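Local coordinates for SET3, superantigen-like protein (Staphylococcus aureus, PDB 1M4V), which adopts the two-domain superantigen fold of the staphylococcal/streptococcal toxins and probably acts on the host immune system, though its exact function is not established, at residues 89-94 and 182-187; 103-108 and 127-132; 110-115 and 123-128. All coordinates share one frame; numbering follows the deposited sequence.

Contact 1: 89-94 and 182-187; sequences FSYGGV and LQPHRM. Unlike the reference sequence in segment 89-94: F89 (reference Tyr). Unlike the reference sequence in segment 182-187: P184 (reference Thr), H185 (reference Asn).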
loop_
_atom_site.group_PDB
_atom_site.type_symbol
_atom_site.label_atom_id
_atom_site.label_comp_id
_atom_site.label_asym_id
_atom_site.label_seq_id
_atom_site.Cartn_x
_atom_site.Cartn_y
_atom_site.Cartn_z
ATOM N N PHE A 89 -12.382 -10.141 1.955
ATOM C CA PHE A 89 -11.801 -9.504 3.129
ATOM C C PHE A 89 -10.450 -8.878 2.791
ATOM O O PHE A 89 -9.641 -9.478 2.079
ATOM C CB PHE A 89 -11.618 -10.530 4.248
ATOM C CG PHE A 89 -11.065 -9.948 5.513
ATOM C CD1 PHE A 89 -11.775 -8.975 6.216
ATOM C CD2 PHE A 89 -9.833 -10.373 6.009
ATOM C CE1 PHE A 89 -11.269 -8.436 7.396
ATOM C CE2 PHE A 89 -9.318 -9.838 7.190
ATOM C CZ PHE A 89 -10.035 -8.869 7.885
ATOM N N SER A 90 -10.215 -7.674 3.308
ATOM C CA SER A 90 -8.968 -6.954 3.071
ATOM C C SER A 90 -8.588 -6.121 4.297
ATOM O O SER A 90 -9.438 -5.817 5.134
ATOM C CB SER A 90 -9.113 -6.048 1.843
ATOM O OG SER A 90 -7.926 -5.313 1.611
ATOM N N TYR A 91 -7.313 -5.751 4.391
ATOM C CA TYR A 91 -6.806 -4.967 5.520
ATOM C C TYR A 91 -6.596 -3.490 5.206
ATOM O O TYR A 91 -5.849 -3.155 4.290
ATOM C CB TYR A 91 -5.458 -5.509 5.990
ATOM C CG TYR A 91 -5.450 -6.932 6.481
ATOM C CD1 TYR A 91 -6.356 -7.368 7.445
ATOM C CD2 TYR A 91 -4.477 -7.826 6.038
ATOM C CE1 TYR A 91 -6.289 -8.663 7.960
ATOM C CE2 TYR A 91 -4.400 -9.114 6.545
ATOM C CZ TYR A 91 -5.304 -9.526 7.505
ATOM O OH TYR A 91 -5.207 -10.796 8.023
ATOM N N GLY A 92 -7.231 -2.620 5.990
ATOM C CA GLY A 92 -7.080 -1.184 5.810
ATOM C C GLY A 92 -7.293 -0.638 4.412
ATOM O O GLY A 92 -8.249 -1.009 3.734
ATOM N N GLY A 93 -6.411 0.269 3.992
ATOM C CA GLY A 93 -6.512 0.856 2.664
ATOM C C GLY A 93 -7.644 1.856 2.512
ATOM O O GLY A 93 -8.087 2.142 1.400
ATOM N N VAL A 94 -8.105 2.401 3.630
ATOM C CA VAL A 94 -9.205 3.357 3.611
ATOM C C VAL A 94 -8.732 4.806 3.588
ATOM O O VAL A 94 -7.846 5.193 4.346
ATOM C CB VAL A 94 -10.106 3.178 4.837
ATOM C CG1 VAL A 94 -11.330 4.067 4.701
ATOM C CG2 VAL A 94 -10.502 1.721 4.988
ATOM N N LEU A 182 4.071 -6.056 4.255
ATOM C CA LEU A 182 3.790 -4.857 5.032
ATOM C C LEU A 182 2.924 -5.331 6.195
ATOM O O LEU A 182 1.995 -6.122 6.001
ATOM C CB LEU A 182 3.020 -3.831 4.194
ATOM C CG LEU A 182 2.579 -2.560 4.929
ATOM C CD1 LEU A 182 3.793 -1.839 5.503
ATOM C CD2 LEU A 182 1.830 -1.651 3.969
ATOM N N GLN A 183 3.232 -4.859 7.398
ATOM C CA GLN A 183 2.487 -5.270 8.580
ATOM C C GLN A 183 1.031 -4.818 8.538
ATOM O O GLN A 183 0.736 -3.647 8.312
ATOM C CB GLN A 183 3.166 -4.741 9.846
ATOM C CG GLN A 183 4.601 -5.231 10.029
ATOM C CD GLN A 183 5.631 -4.327 9.366
ATOM O OE1 GLN A 183 5.354 -3.673 8.361
ATOM N NE2 GLN A 183 6.836 -4.300 9.928
ATOM N N PRO A 184 0.099 -5.752 8.757
ATOM C CA PRO A 184 -1.328 -5.428 8.741
ATOM C C PRO A 184 -1.686 -4.219 9.601
ATOM O O PRO A 184 -2.514 -3.409 9.205
ATOM C CB PRO A 184 -1.974 -6.713 9.249
ATOM C CG PRO A 184 -1.057 -7.772 8.710
ATOM C CD PRO A 184 0.308 -7.190 9.011
ATOM N N HIS A 185 -1.062 -4.085 10.767
ATOM C CA HIS A 185 -1.383 -2.955 11.631
ATOM C C HIS A 185 -0.930 -1.608 11.074
ATOM O O HIS A 185 -1.205 -0.575 11.677
ATOM C CB HIS A 185 -0.805 -3.148 13.043
ATOM C CG HIS A 185 0.686 -3.050 13.117
ATOM N ND1 HIS A 185 1.521 -4.094 12.782
ATOM C CD2 HIS A 185 1.493 -2.032 13.498
ATOM C CE1 HIS A 185 2.778 -3.724 12.955
ATOM N NE2 HIS A 185 2.789 -2.477 13.390
ATOM N N ARG A 186 -0.239 -1.616 9.936
ATOM C CA ARG A 186 0.229 -0.376 9.308
ATOM C C ARG A 186 -0.589 -0.043 8.063
ATOM O O ARG A 186 -0.463 1.047 7.500
ATOM C CB ARG A 186 1.698 -0.488 8.884
ATOM C CG ARG A 186 2.700 -0.661 10.013
ATOM C CD ARG A 186 4.109 -0.825 9.446
ATOM N NE ARG A 186 4.561 0.363 8.721
ATOM C CZ ARG A 186 5.654 0.403 7.963
ATOM N NH1 ARG A 186 6.405 -0.683 7.827
ATOM N NH2 ARG A 186 6.005 1.526 7.346
ATOM N N MET A 187 -1.429 -0.978 7.633
ATOM C CA MET A 187 -2.215 -0.771 6.426
ATOM C C MET A 187 -3.329 0.266 6.525
ATOM O O MET A 187 -4.003 0.555 5.533
ATOM C CB MET A 187 -2.747 -2.113 5.927
ATOM C CG MET A 187 -1.618 -3.055 5.525
ATOM S SD MET A 187 -2.184 -4.586 4.791
ATOM C CE MET A 187 -0.619 -5.334 4.265
#
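Y91 and M187 make the main apolar contact between 89-94, where strand 88-96 is interrupted at G92 and G93, and 182-187, a loop with a short 3-10 turn at 184-186. The sulfur of M187 settles on the root of the tyrosine, SD lying 3.6 Å from Y91 CB. Measured against the ring, SD is 5.3 Å from the centroid and 73° off the normal, a Met-aromatic contact made obliquely. The methionine reaches this point because its chain runs extended beyond CG (chi2 -175°), along a line slanting across the tyrosine side chain. P184 adds a second apolar touch: its CB sits over one face of the Y91 ring, displaced toward the rim, and its CG comes within 4.2 Å of Y91 CE2.

The polar part is a single backbone hydrogen bond, G93 N to M187 O at 2.9 Å, with an N-H...O angle of 161°. The same carbonyl also receives a CA-H...O contact from G92, whose CA is 3.5 Å from M187 O. Both glycines have positive phi, and M187 O approaches G92 where no side chain intervenes.

Within 182-187, R186 N bonds to Q183 O and M187 N to P184 O, which holds the 3-10 turn. K138 of helix 137-152 bonds to Y91 O and touches M187, placing that helix beside the junction. This is a buried domain interface of the superantigen fold, where the OB-fold strand 88-96 meets a loop of the beta-grasp domain.

Contact 2: 103-108 and 127-132; sequences YDYLNA and RHYIYK. Unlike the reference sequence in segment 103-108: N107 (reference Ser). Unlike the reference sequence in segment 127-132: H128 (reference Tyr).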
loop_
_atom_site.group_PDB
_atom_site.type_symbol
_atom_site.label_atom_id
_atom_site.label_comp_id
_atom_site.label_asym_id
_atom_site.label_seq_id
_atom_site.Cartn_x
_atom_site.Cartn_y
_atom_site.Cartn_z
ATOM N N TYR A 103 -7.185 18.127 -12.859
ATOM C CA TYR A 103 -7.287 17.701 -14.249
ATOM C C TYR A 103 -6.637 16.333 -14.444
ATOM O O TYR A 103 -7.183 15.468 -15.130
ATOM C CB TYR A 103 -6.614 18.707 -15.180
ATOM C CG TYR A 103 -6.800 18.368 -16.639
ATOM C CD1 TYR A 103 -8.041 18.528 -17.256
ATOM C CD2 TYR A 103 -5.746 17.866 -17.400
ATOM C CE1 TYR A 103 -8.226 18.199 -18.595
ATOM C CE2 TYR A 103 -5.922 17.532 -18.743
ATOM C CZ TYR A 103 -7.164 17.702 -19.331
ATOM O OH TYR A 103 -7.347 17.387 -20.660
ATOM N N ASP A 104 -5.467 16.147 -13.846
ATOM C CA ASP A 104 -4.749 14.885 -13.953
ATOM C C ASP A 104 -4.085 14.545 -12.616
ATOM O O ASP A 104 -4.776 14.328 -11.617
ATOM C CB ASP A 104 -3.708 14.972 -15.076
ATOM C CG ASP A 104 -3.087 13.627 -15.405
ATOM O OD1 ASP A 104 -3.839 12.648 -15.602
ATOM O OD2 ASP A 104 -1.845 13.546 -15.479
ATOM N N TYR A 105 -2.756 14.510 -12.582
ATOM C CA TYR A 105 -2.052 14.173 -11.343
ATOM C C TYR A 105 -1.922 15.382 -10.424
ATOM O O TYR A 105 -1.889 16.525 -10.887
ATOM C CB TYR A 105 -0.664 13.592 -11.664
ATOM C CG TYR A 105 0.278 14.557 -12.351
ATOM C CD1 TYR A 105 1.087 15.422 -11.613
ATOM C CD2 TYR A 105 0.333 14.632 -13.745
ATOM C CE1 TYR A 105 1.924 16.343 -12.248
ATOM C CE2 TYR A 105 1.170 15.550 -14.387
ATOM C CZ TYR A 105 1.957 16.403 -13.632
ATOM O OH TYR A 105 2.760 17.333 -14.261
ATOM N N LEU A 106 -1.871 15.143 -9.118
ATOM C CA LEU A 106 -1.739 16.259 -8.192
ATOM C C LEU A 106 -0.339 16.287 -7.593
ATOM O O LEU A 106 0.037 17.223 -6.888
ATOM C CB LEU A 106 -2.833 16.201 -7.114
ATOM C CG LEU A 106 -2.765 15.411 -5.811
ATOM C CD1 LEU A 106 -4.195 15.265 -5.288
ATOM C CD2 LEU A 106 -2.133 14.063 -6.004
ATOM N N ASN A 107 0.438 15.258 -7.913
ATOM C CA ASN A 107 1.819 15.149 -7.460
ATOM C C ASN A 107 2.492 14.076 -8.313
ATOM O O ASN A 107 1.860 13.082 -8.688
ATOM C CB ASN A 107 1.873 14.782 -5.970
ATOM C CG ASN A 107 3.260 14.978 -5.365
ATOM O OD1 ASN A 107 4.140 15.593 -5.975
ATOM N ND2 ASN A 107 3.458 14.461 -4.153
ATOM N N ALA A 108 3.762 14.295 -8.640
ATOM C CA ALA A 108 4.526 13.362 -9.457
ATOM C C ALA A 108 5.906 13.131 -8.858
ATOM O O ALA A 108 6.922 13.466 -9.466
ATOM C CB ALA A 108 4.658 13.903 -10.876
ATOM N N ARG A 127 8.342 8.510 -12.553
ATOM C CA ARG A 127 7.474 9.339 -11.737
ATOM C C ARG A 127 6.329 8.462 -11.255
ATOM O O ARG A 127 5.715 7.748 -12.050
ATOM C CB ARG A 127 6.913 10.502 -12.553
ATOM C CG ARG A 127 7.972 11.428 -13.105
ATOM C CD ARG A 127 8.824 12.011 -11.986
ATOM N NE ARG A 127 9.759 13.009 -12.496
ATOM C CZ ARG A 127 9.808 14.268 -12.074
ATOM N NH1 ARG A 127 8.977 14.689 -11.130
ATOM N NH2 ARG A 127 10.688 15.109 -12.604
ATOM N N HIS A 128 6.064 8.486 -9.954
ATOM C CA HIS A 128 4.953 7.714 -9.423
ATOM C C HIS A 128 3.837 8.729 -9.273
ATOM O O HIS A 128 3.776 9.444 -8.278
ATOM C CB HIS A 128 5.274 7.119 -8.057
ATOM C CG HIS A 128 4.193 6.226 -7.533
ATOM N ND1 HIS A 128 4.060 4.911 -7.925
ATOM C CD2 HIS A 128 3.159 6.476 -6.696
ATOM C CE1 HIS A 128 2.991 4.389 -7.351
ATOM N NE2 HIS A 128 2.426 5.318 -6.601
ATOM N N TYR A 129 2.968 8.794 -10.276
ATOM C CA TYR A 129 1.870 9.745 -10.276
ATOM C C TYR A 129 0.869 9.530 -9.149
ATOM O O TYR A 129 0.442 8.409 -8.884
ATOM C CB TYR A 129 1.170 9.700 -11.629
ATOM C CG TYR A 129 2.051 10.200 -12.750
ATOM C CD1 TYR A 129 2.201 11.566 -12.983
ATOM C CD2 TYR A 129 2.764 9.309 -13.559
ATOM C CE1 TYR A 129 3.037 12.041 -13.997
ATOM C CE2 TYR A 129 3.607 9.774 -14.579
ATOM C CZ TYR A 129 3.737 11.142 -14.789
ATOM O OH TYR A 129 4.573 11.622 -15.779
ATOM N N ILE A 130 0.522 10.626 -8.479
ATOM C CA ILE A 130 -0.429 10.602 -7.376
ATOM C C ILE A 130 -1.675 11.351 -7.838
ATOM O O ILE A 130 -1.583 12.459 -8.366
ATOM C CB ILE A 130 0.138 11.309 -6.115
ATOM C CG1 ILE A 130 1.501 10.717 -5.736
ATOM C CG2 ILE A 130 -0.838 11.155 -4.953
ATOM C CD1 ILE A 130 1.450 9.268 -5.303
ATOM N N TYR A 131 -2.838 10.744 -7.633
ATOM C CA TYR A 131 -4.098 11.340 -8.053
ATOM C C TYR A 131 -5.038 11.612 -6.883
ATOM O O TYR A 131 -6.083 12.241 -7.059
ATOM C CB TYR A 131 -4.785 10.407 -9.048
ATOM C CG TYR A 131 -3.957 10.135 -10.279
ATOM C CD1 TYR A 131 -3.966 11.023 -11.355
ATOM C CD2 TYR A 131 -3.132 9.012 -10.354
ATOM C CE1 TYR A 131 -3.172 10.801 -12.477
ATOM C CE2 TYR A 131 -2.332 8.778 -11.472
ATOM C CZ TYR A 131 -2.358 9.679 -12.529
ATOM O OH TYR A 131 -1.568 9.465 -13.629
ATOM N N LYS A 132 -4.659 11.148 -5.695
ATOM C CA LYS A 132 -5.489 11.309 -4.504
ATOM C C LYS A 132 -4.915 12.194 -3.394
ATOM O O LYS A 132 -3.724 12.157 -3.106
ATOM C CB LYS A 132 -5.816 9.924 -3.931
ATOM C CG LYS A 132 -6.874 9.162 -4.732
ATOM C CD LYS A 132 -6.940 7.675 -4.375
ATOM C CE LYS A 132 -7.056 7.428 -2.873
ATOM N NZ LYS A 132 -8.159 8.203 -2.249
#
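L106 and I130 interlock at the middle of this surface contact. L106 CG stands between the backbone N and carbonyl carbon (chi1 86°), and the CD2 branch leans over the opposite backbone, with L106 CD2 3.4 Å from I130 CG2. CD2 also sits very close to I130 O, so the fit is tight and its detail doubtful. The other branch turns to the main chain of K132, L106 CD1 lying 3.7 Å from K132 C, and the two branches together span the chain from I130 to K132. N107 CB meets I130 CB, while the amide nitrogen ND2 of N107 is bonded to G193 O and I196 O.

The tyrosines form the outer relief. Y129 brings the CD1-CE1 side of its ring over one face of Y105, with Y129 CD1 3.6 Å from Y105 CG; the planes stand 57° apart, neither stacked nor perpendicular. The methyl of A108 approaches the same side of Y129, 4.0 Å from CE1, so this ring side rests in the notch formed by Y105 and A108. Y131 turns its edge to the backbone of D104, with CD1 3.4 Å from D104 O, and its CE1 also meets Y105 CB.

Backbone bonds fix the register. I130 O accepts L106 N at 2.8 Å and, weakly, N107 N; I130 N returns a bond to N107 O. At the far end R127, bent at chi2, lays its guanidinium edge-on to A108 O, with NH1 2.9 Å away and the oxygen only 2° out of the guanidinium plane. Two residues, L106 and N107, thus face the single residue I130: a classic beta bulge, here in an isolated antiparallel bridge between the loops that flank the hairpin of strands 110-117 and 120-127.

Contact 3: 110-115 and 123-128; sequences KFVIKK and THVKRH. Unlike the reference sequence in segment 110-115: K110 (reference Arg). Unlike the reference sequence in segment 123-128: T123 (reference Val), H128 (reference Tyr).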
loop_
_atom_site.group_PDB
_atom_site.type_symbol
_atom_site.label_atom_id
_atom_site.label_comp_id
_atom_site.label_asym_id
_atom_site.label_seq_id
_atom_site.Cartn_x
_atom_site.Cartn_y
_atom_site.Cartn_z
ATOM N N LYS A 110 9.390 11.449 -7.759
ATOM C CA LYS A 110 10.268 10.514 -8.431
ATOM C C LYS A 110 10.407 9.261 -7.582
ATOM O O LYS A 110 10.434 9.327 -6.348
ATOM C CB LYS A 110 11.666 11.108 -8.621
ATOM C CG LYS A 110 11.758 12.256 -9.601
ATOM C CD LYS A 110 13.193 12.753 -9.689
ATOM C CE LYS A 110 13.331 13.882 -10.697
ATOM N NZ LYS A 110 14.712 14.432 -10.722
ATOM N N PHE A 111 10.473 8.120 -8.248
ATOM C CA PHE A 111 10.697 6.856 -7.565
ATOM C C PHE A 111 12.067 6.491 -8.104
ATOM O O PHE A 111 12.205 6.178 -9.286
ATOM C CB PHE A 111 9.655 5.810 -7.968
ATOM C CG PHE A 111 9.849 4.471 -7.305
ATOM C CD1 PHE A 111 10.316 4.386 -5.991
ATOM C CD2 PHE A 111 9.521 3.295 -7.977
ATOM C CE1 PHE A 111 10.452 3.152 -5.355
ATOM C CE2 PHE A 111 9.652 2.058 -7.353
ATOM C CZ PHE A 111 10.117 1.981 -6.039
ATOM N N VAL A 112 13.080 6.575 -7.249
ATOM C CA VAL A 112 14.454 6.284 -7.657
ATOM C C VAL A 112 14.926 4.917 -7.186
ATOM O O VAL A 112 15.050 4.667 -5.984
ATOM C CB VAL A 112 15.422 7.354 -7.115
ATOM C CG1 VAL A 112 16.831 7.085 -7.618
ATOM C CG2 VAL A 112 14.955 8.739 -7.549
ATOM N N ILE A 113 15.207 4.044 -8.147
ATOM C CA ILE A 113 15.661 2.693 -7.851
ATOM C C ILE A 113 17.147 2.582 -8.112
ATOM O O ILE A 113 17.622 2.935 -9.195
ATOM C CB ILE A 113 14.944 1.661 -8.734
ATOM C CG1 ILE A 113 13.432 1.769 -8.529
ATOM C CG2 ILE A 113 15.439 0.257 -8.400
ATOM C CD1 ILE A 113 12.625 1.104 -9.615
ATOM N N LYS A 114 17.884 2.102 -7.116
ATOM C CA LYS A 114 19.318 1.930 -7.270
ATOM C C LYS A 114 19.727 0.520 -6.886
ATOM O O LYS A 114 19.230 -0.051 -5.909
ATOM C CB LYS A 114 20.083 2.965 -6.444
ATOM C CG LYS A 114 20.065 4.353 -7.078
ATOM C CD LYS A 114 21.019 5.306 -6.383
ATOM C CE LYS A 114 21.030 6.674 -7.061
ATOM N NZ LYS A 114 21.624 6.642 -8.434
ATOM N N LYS A 115 20.629 -0.040 -7.681
ATOM C CA LYS A 115 21.099 -1.395 -7.460
ATOM C C LYS A 115 22.587 -1.530 -7.748
ATOM O O LYS A 115 23.079 -1.065 -8.775
ATOM C CB LYS A 115 20.302 -2.339 -8.361
ATOM C CG LYS A 115 20.791 -3.771 -8.399
ATOM C CD LYS A 115 19.935 -4.569 -9.379
ATOM C CE LYS A 115 20.454 -5.986 -9.556
ATOM N NZ LYS A 115 19.596 -6.739 -10.516
ATOM N N THR A 123 20.773 2.695 -12.010
ATOM C CA THR A 123 19.747 3.615 -11.533
ATOM C C THR A 123 18.580 3.693 -12.506
ATOM O O THR A 123 18.771 3.724 -13.725
ATOM C CB THR A 123 20.305 5.042 -11.352
ATOM O OG1 THR A 123 21.440 5.008 -10.478
ATOM C CG2 THR A 123 19.238 5.956 -10.753
ATOM N N HIS A 124 17.373 3.701 -11.955
ATOM C CA HIS A 124 16.155 3.825 -12.747
ATOM C C HIS A 124 15.299 4.861 -12.042
ATOM O O HIS A 124 15.087 4.777 -10.831
ATOM C CB HIS A 124 15.377 2.513 -12.806
ATOM C CG HIS A 124 14.008 2.655 -13.405
ATOM N ND1 HIS A 124 13.796 2.771 -14.763
ATOM C CD2 HIS A 124 12.785 2.725 -12.826
ATOM C CE1 HIS A 124 12.500 2.902 -14.994
ATOM N NE2 HIS A 124 11.865 2.878 -13.835
ATOM N N VAL A 125 14.810 5.836 -12.799
ATOM C CA VAL A 125 13.969 6.883 -12.234
ATOM C C VAL A 125 12.680 6.990 -13.027
ATOM O O VAL A 125 12.695 7.086 -14.250
ATOM C CB VAL A 125 14.669 8.267 -12.270
ATOM C CG1 VAL A 125 13.737 9.342 -11.720
ATOM C CG2 VAL A 125 15.958 8.221 -11.456
ATOM N N LYS A 126 11.559 6.951 -12.318
ATOM C CA LYS A 126 10.257 7.087 -12.949
ATOM C C LYS A 126 9.440 7.983 -12.037
ATOM O O LYS A 126 9.812 8.204 -10.886
ATOM C CB LYS A 126 9.558 5.733 -13.062
ATOM C CG LYS A 126 9.259 5.097 -11.708
ATOM C CD LYS A 126 7.989 4.272 -11.735
ATOM C CE LYS A 126 6.806 5.095 -12.182
ATOM N NZ LYS A 126 5.534 4.352 -12.040
ATOM N N ARG A 127 8.342 8.510 -12.553
ATOM C CA ARG A 127 7.474 9.339 -11.737
ATOM C C ARG A 127 6.329 8.462 -11.255
ATOM O O ARG A 127 5.715 7.748 -12.050
ATOM C CB ARG A 127 6.913 10.502 -12.553
ATOM C CG ARG A 127 7.972 11.428 -13.105
ATOM C CD ARG A 127 8.824 12.011 -11.986
ATOM N NE ARG A 127 9.759 13.009 -12.496
ATOM C CZ ARG A 127 9.808 14.268 -12.074
ATOM N NH1 ARG A 127 8.977 14.689 -11.130
ATOM N NH2 ARG A 127 10.688 15.109 -12.604
ATOM N N HIS A 128 6.064 8.486 -9.954
ATOM C CA HIS A 128 4.953 7.714 -9.423
ATOM C C HIS A 128 3.837 8.729 -9.273
ATOM O O HIS A 128 3.776 9.444 -8.278
ATOM C CB HIS A 128 5.274 7.119 -8.057
ATOM C CG HIS A 128 4.193 6.226 -7.533
ATOM N ND1 HIS A 128 4.060 4.911 -7.925
ATOM C CD2 HIS A 128 3.159 6.476 -6.696
ATOM C CE1 HIS A 128 2.991 4.389 -7.351
ATOM N NE2 HIS A 128 2.426 5.318 -6.601
#
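K110 and R127 stand side by side at one end of this antiparallel pair, pointing the same way. The lysine is extended beyond CG and lays its methylenes over one face of the guanidinium: K110 CG is 3.6 Å above its plane and offset toward the rim, while K110 CE is 3.5 Å from R127 NH2. On the same side of the sheet V112 and V125 run alongside each other, with CG2 meeting CG2 at 4.1 Å. V125 CG1 also touches K110 CD, where the two chains slant across one another. K114 and T123 close the row: a bend at chi4 (-68°) swings the ammonium of K114 back, so that NZ reaches T123 OG1 at 2.6 Å in a short hydrogen bond.

The other side carries F111, I113, H124 and K126. I113 lies beside H124, its CD1 3.6 Å from H124 CD2 and oblique to the imidazole. K126 crosses F111 and brings CG toward the edge of the phenyl ring, 3.8 Å from F111 CB. Helix 137-152 covers this side: L144 touches F111, L148 and F152 touch I113, and Y147 bonds H124 NE2 and makes a cation-pi contact with K126.

Regular pairing between the strands underlies both rows, their axes 163° apart. F111 and K126 exchange two backbone hydrogen bonds, as do I113 and H124, with I113 N to H124 O at 2.8 Å.

The chemistry thus differs by face. The helix side is mainly apolar and aromatic, with K126 and H124 engaged by Y147; the opposite row mixes three cations with V112, V125 and T123. There K110 NZ and R127 NH2 are 4.5 Å apart, a proximity that probably carries some electrostatic cost.

In the fold
Contact 1 encloses the other two along the chain: after 89-94 come 103-108, 110-115, 123-128 and the overlapping 127-132, then 182-187. It joins OB-fold strand 88-96 to the beta-grasp part, its centre about 8 Å from the centre of the chain; those of contacts 2 and 3 lie about 16 and 18 Å from it. Contact 1 is centred about 23 Å from contact 2 and 25 Å from contact 3. Contacts 2 and 3, centres about 16 Å apart, share R127 and H128. Contact 3 pairs outermost strand 120-127 with 110-117 in the five-strand sheet, and contact 2 continues this pairing beyond the hairpin's open end. Helix 137-152 borders all three, linking domain junction and sheet edge.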